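Local coordinates for ferritin light chain (Trichoplusia ni, PDB 1Z6O), which stores iron as one of twelve light subunits of a secreted 24-subunit ferritin shell, in which it is thought to promote nucleation of the ferrihydrite core, at the interface of chains A and B and the interface of chains A and C. Sequence-based numbering; all coordinates share one arbitrary frame. Chains: chain A, Ferritin light chain; chain B/C, Ferritin heavy chain.

Contact 1: the interface of chains A and B. Residues chain A 196, 199-200, 203; chain B 174, 177.
The carboxylate of A:Asp196 meets the imidazole of B:His174 at its edge, with the two planes nearly coplanar, 15° apart. B:His174 ND1 donates to A:Asp196 OD2 over 2.6 Å, with an angle of 160° at the hydrogen. The bond reaches the syn lone pair of OD2, and the oxygen lies close to the ring plane. With chi1 of -77°, A:Asp196 keeps CG beside its own backbone N and anti to the carbonyl carbon, which brings the carboxylate to the histidine. A:Asp196 OD2 also lies 2.6 Å from water 1, and this water is 2.8 Å from the backbone N of B:Leu177. The carboxylate is thus joined both to the histidine and, through water, to the first turn of helix 175-186, whose start would be expected to favour a negative charge. An alanine here would probably leave B:His174 ND1 without its acceptor and water 1 without its carboxylate anchor. Next to this polar pair, the forked tip of B:Leu177 rests on chain A. B:Leu177 CD2 is 3.8 Å from A:Leu199 CD2, the two side chains crossing at about a right angle. On the other branch, B:Leu177 CD1 packs 3.9 Å from A:Ala200 CA and also touches A:Val203 CG1. In each ferritin subunit the short C-terminal helix follows the four-helix bundle; A:Asp196 immediately precedes helix 197-211 and B:His174 helix 175-186, which places the site where the two short helices begin.

Contact 2: the interface of chains A and B. Residues chain A 184, 188, 200, 203-204, 207; chain B 53, 176-177, 180-181.
Helices 157-190 and 197-211 of the light chain, the last long helix and the short C-terminal helix of the ferritin fold, receive helix 175-186 of the heavy chain, with B:Arg53 joining from a loop. B:Phe180 is the main wedge. Its CG is anti to the backbone N (chi1 177°), and the ring reaches in among three aromatic side chains. The tip atom B:Phe180 CZ points at one face of A:Tyr207, 3.7 Å from A:Tyr207 CD2, in an edge-to-face pair with planes 85° apart. Farther down the ring the roles reverse: A:Phe188 sets its edge over a face of B:Phe180, A:Phe188 CZ being 3.9 Å from B:Phe180 CG. A:Phe204 CD1 approaches B:Phe180 CZ to 3.7 Å, its side chain crossing at about a right angle. A:Phe188 is itself held between A:Ala200 CB on one face and the carbonyl oxygen of A:Asp184 on the other, while A:Phe188 CD2 touches B:Ala176 CB at 3.8 Å. B:Ile181 CG1 meets A:Val203 CG1 next to B:Leu177. The polar rim is a salt bridge from B:Arg53 NH1 to A:Asp184 OD1, 3.0 Å long; as a hydrogen bond it is weak, bent to 121° at the hydrogen. B:Arg53 NH2 makes a straighter bond to water 2, 3.0 Å away in the guanidinium plane, and the water in turn lies 3.2 Å from A:Asp184 O. The other carboxylate oxygen, A:Asp184 OD2, lies in the plane of B:Phe180 at its edge, 3.4 Å from B:Phe180 CE1.

Contact 3: the interface of chains A and C. Residues chain A 53, 56, 77, 80-81; chain C 33, 68, 72, 92.
C:Arg68 and A:Asp81 form the firm polar core of this contact, whereas the neighbouring meeting of A:Lys77 with C:Met72 is loosely determined. With CG anti to its backbone N (chi1 171°) and the chain extended from there to NE, C:Arg68 carries its guanidinium across to chain A. There C:Arg68 NH1 gives two bonds, both in the guanidinium plane: one to the hydroxyl A:Ser80 OG at 2.9 Å, the other to A:Asp81 OD1 at 2.8 Å. The second is nearly straight, 169° at the hydrogen, and uses the anti lone pair of OD1. The carboxylate stands steeply to the guanidinium, their planes 74° apart. An alanine in place of C:Arg68 would probably leave A:Asp81 without its charged mate across the interface and A:Ser80 OG without this donor. Alongside the arginine stem runs A:Tyr53, A:Tyr53 OH lying 3.6 Å from C:Arg68 CB. C:Val33 meets this ring tip to tip, C:Val33 CG2 being 3.6 Å from A:Tyr53 CE2 while CG1 lies over one face. C:Leu92 CD1 touches A:Tyr53 CD2 at 3.8 Å. Both methyls of A:Leu56 press on C:Met72 CG, A:Leu56 CD2 at 3.8 Å. On the looser side A:Lys77 is poorly ordered; its ammonium is modelled at the syn lone pair of A:Asp81 OD1, but its very close approach to the C:Met72 tip is doubtful. Helices 37-61 and 70-96 of the light chain here face helices 19-47 and 54-80 of the heavy chain, in the antiparallel subunit pair typical of ferritins, with C:Leu92 on a loop.

Contact 4: the interface of chains A and C. Residues chain A 197-198, 201; chain C 3-5.
An apolar patch joins the N-terminal segment of the heavy chain to the light chain, adding a tether between subunits of the ferritin shell beyond the packing of their helix bundles. The N-terminal residues C:Cys3 to C:Val5, in a loop, lie across the start of helix 197-211, the short C-terminal helix of the ferritin fold in chain A. C:Val5 makes the main contact through its CG1 branch, although this residue is poorly ordered and its details deserve caution. CG1 is anti to the carbonyl carbon (chi1 -62°) and faces the first turns of the helix. C:Val5 CG1 lies 3.8 Å from A:Leu201 CD1, the two side chains sliding past each other in opposite directions. This methyl, C:Val5 CG1, is also 3.8 Å from A:Ser198 CA, resting against the backbone; A:Ser198 OG, at chi1 71°, is turned away from the valine. A:Leu197 adds to the same side, its CG 4.0 Å from C:Val5 CG1. One of its methyls, A:Leu197 CD2, meets the peptide rather than a side chain, 3.9 Å from the carbonyl C:Cys3 O. No hydrogen bond or salt bridge crosses here, and the fit depends on shape and apolar burial. C:Cys3 SG points away from A:Leu197. Heavy and light chains are disulfide-linked, and because C:Cys21 and C:Cys130 pair with each other, C:Cys3 may supply the heavy-chain half of that link, though the contact itself does not show a partner sulfur.

Contact 1: the interface of chains A and B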
loop_
_atom_site.group_PDB
_atom_site.type_symbol
_atom_site.label_atom_id
_atom_site.label_comp_id
_atom_site.label_asym_id
_atom_site.label_seq_id
_atom_site.Cartn_x
_atom_site.Cartn_y
_atom_site.Cartn_z
ATOM N N ASP A 196 21.707 -53.603 -9.817
ATOM C CA ASP A 196 21.122 -52.444 -9.158
ATOM C C ASP A 196 19.608 -52.360 -9.316
ATOM O O ASP A 196 18.998 -51.380 -8.890
ATOM C CB ASP A 196 21.740 -51.161 -9.717
ATOM C CG ASP A 196 23.139 -50.900 -9.173
ATOM O OD1 ASP A 196 23.606 -51.692 -8.329
ATOM O OD2 ASP A 196 23.764 -49.905 -9.585
ATOM N N LEU A 199 17.238 -51.132 -6.259
ATOM C CA LEU A 199 17.473 -49.740 -5.880
ATOM C C LEU A 199 17.047 -48.819 -7.026
ATOM O O LEU A 199 16.512 -47.732 -6.798
ATOM C CB LEU A 199 18.955 -49.507 -5.563
ATOM C CG LEU A 199 19.329 -48.092 -5.102
ATOM C CD1 LEU A 199 18.608 -47.756 -3.794
ATOM C CD2 LEU A 199 20.856 -48.010 -4.907
ATOM N N ALA A 200 17.287 -49.250 -8.260
ATOM C CA ALA A 200 16.916 -48.429 -9.415
ATOM C C ALA A 200 15.400 -48.253 -9.529
ATOM O O ALA A 200 14.929 -47.158 -9.860
ATOM C CB ALA A 200 17.484 -49.039 -10.716
ATOM N N VAL A 203 14.448 -45.649 -6.975
ATOM C CA VAL A 203 14.858 -44.319 -7.428
ATOM C C VAL A 203 13.989 -43.846 -8.603
ATOM O O VAL A 203 13.585 -42.679 -8.675
ATOM C CB VAL A 203 16.354 -44.334 -7.844
ATOM C CG1 VAL A 203 16.724 -43.049 -8.603
ATOM C CG2 VAL A 203 17.229 -44.464 -6.573
ATOM N N HIS B 174 27.778 -49.395 -11.540
ATOM C CA HIS B 174 26.474 -48.725 -11.557
ATOM C C HIS B 174 26.251 -47.917 -12.813
ATOM O O HIS B 174 25.825 -46.762 -12.760
ATOM C CB HIS B 174 26.398 -47.800 -10.345
ATOM C CG HIS B 174 26.836 -48.453 -9.075
ATOM N ND1 HIS B 174 26.050 -49.355 -8.393
ATOM C CD2 HIS B 174 28.007 -48.383 -8.395
ATOM C CE1 HIS B 174 26.717 -49.817 -7.349
ATOM N NE2 HIS B 174 27.909 -49.243 -7.328
ATOM N N LEU B 177 22.086 -46.986 -13.261
ATOM C CA LEU B 177 21.529 -46.129 -12.225
ATOM C C LEU B 177 22.400 -44.902 -12.006
ATOM O O LEU B 177 21.893 -43.809 -11.768
ATOM C CB LEU B 177 21.364 -46.912 -10.917
ATOM C CG LEU B 177 20.722 -46.144 -9.758
ATOM C CD1 LEU B 177 19.383 -45.520 -10.189
ATOM C CD2 LEU B 177 20.525 -47.114 -8.590
HETATM O O HOH W 1 23.264 -49.197 -12.071
#

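Contact 2: the interface of chains A and B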
loop_
_atom_site.group_PDB
_atom_site.type_symbol
_atom_site.label_atom_id
_atom_site.label_comp_id
_atom_site.label_asym_id
_atom_site.label_seq_id
_atom_site.Cartn_x
_atom_site.Cartn_y
_atom_site.Cartn_z
ATOM N N ASP A 184 14.817 -46.738 -19.907
ATOM C CA ASP A 184 15.498 -46.626 -18.621
ATOM C C ASP A 184 15.416 -47.938 -17.844
ATOM O O ASP A 184 16.418 -48.396 -17.302
ATOM C CB ASP A 184 14.901 -45.492 -17.780
ATOM C CG ASP A 184 15.273 -44.098 -18.322
ATOM O OD1 ASP A 184 16.254 -43.986 -19.087
ATOM O OD2 ASP A 184 14.596 -43.108 -17.974
ATOM N N PHE A 188 18.341 -50.678 -16.489
ATOM C CA PHE A 188 18.483 -51.078 -15.082
ATOM C C PHE A 188 18.525 -52.601 -14.997
ATOM O O PHE A 188 19.216 -53.180 -14.161
ATOM C CB PHE A 188 17.283 -50.616 -14.244
ATOM C CG PHE A 188 17.131 -49.118 -14.139
ATOM C CD1 PHE A 188 15.868 -48.559 -13.983
ATOM C CD2 PHE A 188 18.245 -48.275 -14.157
ATOM C CE1 PHE A 188 15.701 -47.175 -13.842
ATOM C CE2 PHE A 188 18.093 -46.887 -14.015
ATOM C CZ PHE A 188 16.816 -46.340 -13.858
ATOM N N ALA A 200 17.287 -49.250 -8.260
ATOM C CA ALA A 200 16.916 -48.429 -9.415
ATOM C C ALA A 200 15.400 -48.253 -9.529
ATOM O O ALA A 200 14.929 -47.158 -9.860
ATOM C CB ALA A 200 17.484 -49.039 -10.716
ATOM N N VAL A 203 14.448 -45.649 -6.975
ATOM C CA VAL A 203 14.858 -44.319 -7.428
ATOM C C VAL A 203 13.989 -43.846 -8.603
ATOM O O VAL A 203 13.585 -42.679 -8.675
ATOM C CB VAL A 203 16.354 -44.334 -7.844
ATOM C CG1 VAL A 203 16.724 -43.049 -8.603
ATOM C CG2 VAL A 203 17.229 -44.464 -6.573
ATOM N N PHE A 204 13.694 -44.756 -9.519
ATOM C CA PHE A 204 12.871 -44.406 -10.675
ATOM C C PHE A 204 11.458 -44.023 -10.227
ATOM O O PHE A 204 10.881 -43.057 -10.735
ATOM C CB PHE A 204 12.807 -45.573 -11.660
ATOM C CG PHE A 204 12.173 -45.206 -12.973
ATOM C CD1 PHE A 204 12.885 -44.475 -13.922
ATOM C CD2 PHE A 204 10.845 -45.541 -13.236
ATOM C CE1 PHE A 204 12.284 -44.073 -15.124
ATOM C CE2 PHE A 204 10.231 -45.144 -14.433
ATOM C CZ PHE A 204 10.952 -44.410 -15.374
ATOM N N TYR A 207 11.490 -40.616 -8.914
ATOM C CA TYR A 207 11.613 -39.693 -10.043
ATOM C C TYR A 207 10.226 -39.460 -10.676
ATOM O O TYR A 207 9.872 -38.326 -11.015
ATOM C CB TYR A 207 12.565 -40.284 -11.084
ATOM C CG TYR A 207 12.552 -39.566 -12.414
ATOM C CD1 TYR A 207 13.109 -38.294 -12.546
ATOM C CD2 TYR A 207 12.005 -40.172 -13.550
ATOM C CE1 TYR A 207 13.127 -37.637 -13.774
ATOM C CE2 TYR A 207 12.020 -39.522 -14.792
ATOM C CZ TYR A 207 12.586 -38.256 -14.890
ATOM O OH TYR A 207 12.627 -37.608 -16.102
ATOM N N ARG B 53 18.561 -39.479 -22.294
ATOM C CA ARG B 53 19.290 -38.770 -21.241
ATOM C C ARG B 53 19.044 -37.286 -21.522
ATOM O O ARG B 53 19.897 -36.596 -22.087
ATOM C CB ARG B 53 20.783 -39.108 -21.321
ATOM C CG ARG B 53 21.096 -40.584 -21.022
ATOM C CD ARG B 53 20.734 -40.937 -19.576
ATOM N NE ARG B 53 21.113 -42.308 -19.218
ATOM C CZ ARG B 53 20.277 -43.209 -18.703
ATOM N NH1 ARG B 53 19.007 -42.890 -18.491
ATOM N NH2 ARG B 53 20.711 -44.421 -18.383
ATOM N N ALA B 176 23.956 -48.034 -15.286
ATOM C CA ALA B 176 22.611 -47.539 -15.567
ATOM C C ALA B 176 22.046 -46.588 -14.528
ATOM O O ALA B 176 21.566 -45.505 -14.865
ATOM C CB ALA B 176 21.647 -48.720 -15.768
ATOM N N LEU B 177 22.086 -46.986 -13.261
ATOM C CA LEU B 177 21.529 -46.129 -12.225
ATOM C C LEU B 177 22.400 -44.902 -12.006
ATOM O O LEU B 177 21.893 -43.809 -11.768
ATOM C CB LEU B 177 21.364 -46.912 -10.917
ATOM C CG LEU B 177 20.722 -46.144 -9.758
ATOM C CD1 LEU B 177 19.383 -45.520 -10.189
ATOM C CD2 LEU B 177 20.525 -47.114 -8.590
ATOM N N PHE B 180 21.691 -42.512 -14.812
ATOM C CA PHE B 180 20.329 -41.999 -14.685
ATOM C C PHE B 180 20.267 -40.861 -13.660
ATOM O O PHE B 180 19.699 -39.798 -13.923
ATOM C CB PHE B 180 19.370 -43.117 -14.250
ATOM C CG PHE B 180 17.955 -42.643 -14.028
ATOM C CD1 PHE B 180 17.054 -42.575 -15.094
ATOM C CD2 PHE B 180 17.532 -42.247 -12.761
ATOM C CE1 PHE B 180 15.741 -42.119 -14.896
ATOM C CE2 PHE B 180 16.216 -41.786 -12.545
ATOM C CZ PHE B 180 15.322 -41.724 -13.617
ATOM N N ILE B 181 20.842 -41.089 -12.480
ATOM C CA ILE B 181 20.827 -40.077 -11.428
ATOM C C ILE B 181 21.632 -38.840 -11.840
ATOM O O ILE B 181 21.191 -37.704 -11.654
ATOM C CB ILE B 181 21.407 -40.656 -10.110
ATOM C CG1 ILE B 181 20.437 -41.710 -9.552
ATOM C CG2 ILE B 181 21.636 -39.529 -9.077
ATOM C CD1 ILE B 181 21.017 -42.518 -8.387
HETATM O O HOH W 2 18.541 -46.065 -17.037
#

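Contact 3: the interface of chains A and C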
loop_
_atom_site.group_PDB
_atom_site.type_symbol
_atom_site.label_atom_id
_atom_site.label_comp_id
_atom_site.label_asym_id
_atom_site.label_seq_id
_atom_site.Cartn_x
_atom_site.Cartn_y
_atom_site.Cartn_z
ATOM N N TYR A 53 -10.722 -46.729 -17.457
ATOM C CA TYR A 53 -10.889 -47.681 -16.363
ATOM C C TYR A 53 -9.745 -48.706 -16.294
ATOM O O TYR A 53 -9.389 -49.146 -15.204
ATOM C CB TYR A 53 -12.285 -48.342 -16.436
ATOM C CG TYR A 53 -13.333 -47.456 -15.776
ATOM C CD1 TYR A 53 -14.315 -46.791 -16.526
ATOM C CD2 TYR A 53 -13.311 -47.253 -14.396
ATOM C CE1 TYR A 53 -15.252 -45.945 -15.903
ATOM C CE2 TYR A 53 -14.231 -46.414 -13.771
ATOM C CZ TYR A 53 -15.196 -45.769 -14.522
ATOM O OH TYR A 53 -16.105 -44.971 -13.869
ATOM N N LEU A 56 -7.118 -46.897 -14.486
ATOM C CA LEU A 56 -7.504 -46.733 -13.089
ATOM C C LEU A 56 -7.145 -47.997 -12.300
ATOM O O LEU A 56 -6.662 -47.914 -11.168
ATOM C CB LEU A 56 -9.011 -46.446 -12.985
ATOM C CG LEU A 56 -9.506 -46.242 -11.547
ATOM C CD1 LEU A 56 -8.825 -45.009 -10.968
ATOM C CD2 LEU A 56 -11.017 -46.051 -11.526
ATOM N N LYS A 77 -2.807 -42.905 -12.820
ATOM C CA LYS A 77 -3.966 -42.122 -12.416
ATOM C C LYS A 77 -4.127 -40.936 -13.376
ATOM O O LYS A 77 -5.243 -40.563 -13.761
ATOM C CB LYS A 77 -3.773 -41.644 -10.975
ATOM C CG LYS A 77 -4.835 -40.680 -10.477
ATOM C CD LYS A 77 -6.215 -41.288 -10.513
ATOM C CE LYS A 77 -7.210 -40.330 -9.862
ATOM N NZ LYS A 77 -8.598 -40.709 -10.177
ATOM N N SER A 80 -5.512 -42.191 -16.596
ATOM C CA SER A 80 -6.935 -42.490 -16.402
ATOM C C SER A 80 -7.780 -41.218 -16.426
ATOM O O SER A 80 -8.800 -41.151 -17.125
ATOM C CB SER A 80 -7.158 -43.207 -15.058
ATOM O OG SER A 80 -8.549 -43.440 -14.851
ATOM N N ASP A 81 -7.365 -40.211 -15.655
ATOM C CA ASP A 81 -8.105 -38.950 -15.599
ATOM C C ASP A 81 -8.162 -38.287 -16.976
ATOM O O ASP A 81 -9.191 -37.728 -17.362
ATOM C CB ASP A 81 -7.465 -37.961 -14.609
ATOM C CG ASP A 81 -7.608 -38.396 -13.140
ATOM O OD1 ASP A 81 -8.441 -39.277 -12.818
ATOM O OD2 ASP A 81 -6.882 -37.830 -12.293
ATOM N N VAL C 33 -19.392 -48.005 -10.938
ATOM C CA VAL C 33 -18.917 -47.810 -12.310
ATOM C C VAL C 33 -20.098 -47.889 -13.278
ATOM O O VAL C 33 -20.209 -47.073 -14.199
ATOM C CB VAL C 33 -17.820 -48.854 -12.674
ATOM C CG1 VAL C 33 -17.522 -48.829 -14.186
ATOM C CG2 VAL C 33 -16.538 -48.522 -11.896
ATOM N N ARG C 68 -17.780 -42.098 -10.600
ATOM C CA ARG C 68 -16.438 -42.629 -10.827
ATOM C C ARG C 68 -15.611 -42.378 -9.559
ATOM O O ARG C 68 -14.828 -43.234 -9.141
ATOM C CB ARG C 68 -15.798 -41.941 -12.041
ATOM C CG ARG C 68 -14.316 -42.259 -12.263
ATOM C CD ARG C 68 -13.860 -41.702 -13.636
ATOM N NE ARG C 68 -12.424 -41.885 -13.877
ATOM C CZ ARG C 68 -11.479 -41.038 -13.482
ATOM N NH1 ARG C 68 -10.200 -41.297 -13.751
ATOM N NH2 ARG C 68 -11.810 -39.926 -12.834
ATOM N N MET C 72 -13.668 -45.053 -7.005
ATOM C CA MET C 72 -12.277 -44.884 -6.583
ATOM C C MET C 72 -12.132 -44.878 -5.060
ATOM O O MET C 72 -11.158 -45.423 -4.528
ATOM C CB MET C 72 -11.692 -43.582 -7.170
ATOM C CG MET C 72 -11.497 -43.632 -8.686
ATOM S SD MET C 72 -11.049 -42.039 -9.479
ATOM C CE MET C 72 -10.461 -41.060 -8.058
ATOM N N LEU C 92 -13.579 -54.693 -12.392
ATOM C CA LEU C 92 -14.489 -53.913 -13.224
ATOM C C LEU C 92 -14.628 -54.378 -14.639
ATOM O O LEU C 92 -13.718 -54.968 -15.206
ATOM C CB LEU C 92 -14.001 -52.470 -13.321
ATOM C CG LEU C 92 -13.855 -51.701 -12.037
ATOM C CD1 LEU C 92 -13.145 -50.387 -12.309
ATOM C CD2 LEU C 92 -15.245 -51.494 -11.467
#

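Contact 4: the interface of chains A and C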
loop_
_atom_site.group_PDB
_atom_site.type_symbol
_atom_site.label_atom_id
_atom_site.label_comp_id
_atom_site.label_asym_id
_atom_site.label_seq_id
_atom_site.Cartn_x
_atom_site.Cartn_y
_atom_site.Cartn_z
ATOM N N LEU A 197 18.995 -53.383 -9.900
ATOM C CA LEU A 197 17.558 -53.309 -10.161
ATOM C C LEU A 197 16.632 -52.849 -9.037
ATOM O O LEU A 197 15.826 -51.947 -9.245
ATOM C CB LEU A 197 17.037 -54.642 -10.722
ATOM C CG LEU A 197 15.569 -54.593 -11.191
ATOM C CD1 LEU A 197 15.388 -53.521 -12.284
ATOM C CD2 LEU A 197 15.155 -55.972 -11.729
ATOM N N SER A 198 16.724 -53.440 -7.846
ATOM C CA SER A 198 15.791 -53.025 -6.800
ATOM C C SER A 198 15.991 -51.570 -6.383
ATOM O O SER A 198 15.018 -50.837 -6.182
ATOM C CB SER A 198 15.873 -53.965 -5.583
ATOM O OG SER A 198 17.084 -53.771 -4.877
ATOM N N LEU A 201 14.630 -49.310 -9.261
ATOM C CA LEU A 201 13.167 -49.186 -9.340
ATOM C C LEU A 201 12.671 -48.198 -8.290
ATOM O O LEU A 201 11.748 -47.421 -8.537
ATOM C CB LEU A 201 12.480 -50.545 -9.147
ATOM C CG LEU A 201 12.678 -51.496 -10.342
ATOM C CD1 LEU A 201 12.077 -52.865 -10.045
ATOM C CD2 LEU A 201 12.031 -50.899 -11.581
ATOM N N CYS C 3 13.463 -59.590 -15.086
ATOM C CA CYS C 3 12.960 -58.226 -15.219
ATOM C C CYS C 3 12.300 -57.663 -13.989
ATOM O O CYS C 3 11.979 -56.478 -13.947
ATOM C CB CYS C 3 11.987 -58.135 -16.387
ATOM S SG CYS C 3 12.777 -58.604 -17.958
ATOM N N ASN C 4 12.084 -58.500 -12.986
ATOM C CA ASN C 4 11.452 -58.008 -11.779
ATOM C C ASN C 4 12.210 -58.446 -10.539
ATOM O O ASN C 4 13.056 -59.335 -10.581
ATOM C CB ASN C 4 10.003 -58.485 -11.696
ATOM C CG ASN C 4 9.891 -59.988 -11.675
ATOM O OD1 ASN C 4 10.068 -60.652 -12.697
ATOM N ND2 ASN C 4 9.610 -60.539 -10.503
ATOM N N VAL C 5 11.893 -57.803 -9.429
ATOM C CA VAL C 5 12.543 -58.111 -8.173
ATOM C C VAL C 5 11.818 -59.221 -7.423
ATOM O O VAL C 5 10.587 -59.228 -7.355
ATOM C CB VAL C 5 12.586 -56.860 -7.310
ATOM C CG1 VAL C 5 13.416 -55.790 -8.015
ATOM C CG2 VAL C 5 11.158 -56.350 -7.069
#

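Contacts 1 and 2 form one continuous seam between chains A and B: their C-alpha centres are about 6 Å apart, and they share A:Ala200, A:Val203 and B:Leu177. Contact 4 brings in chain C on the same helix 197-211, its C-alpha centre about 9 Å from that of contact 1 and about 12 Å from that of contact 2. The C-alpha centre of contact 3, on helices 37-61 and 70-96, is about 27 to 31 Å from the others. Chain C therefore holds chain A at two separated places, while chain B meets the C-terminal end, so one light chain binds two heavy chains in the 12 + 12 shell.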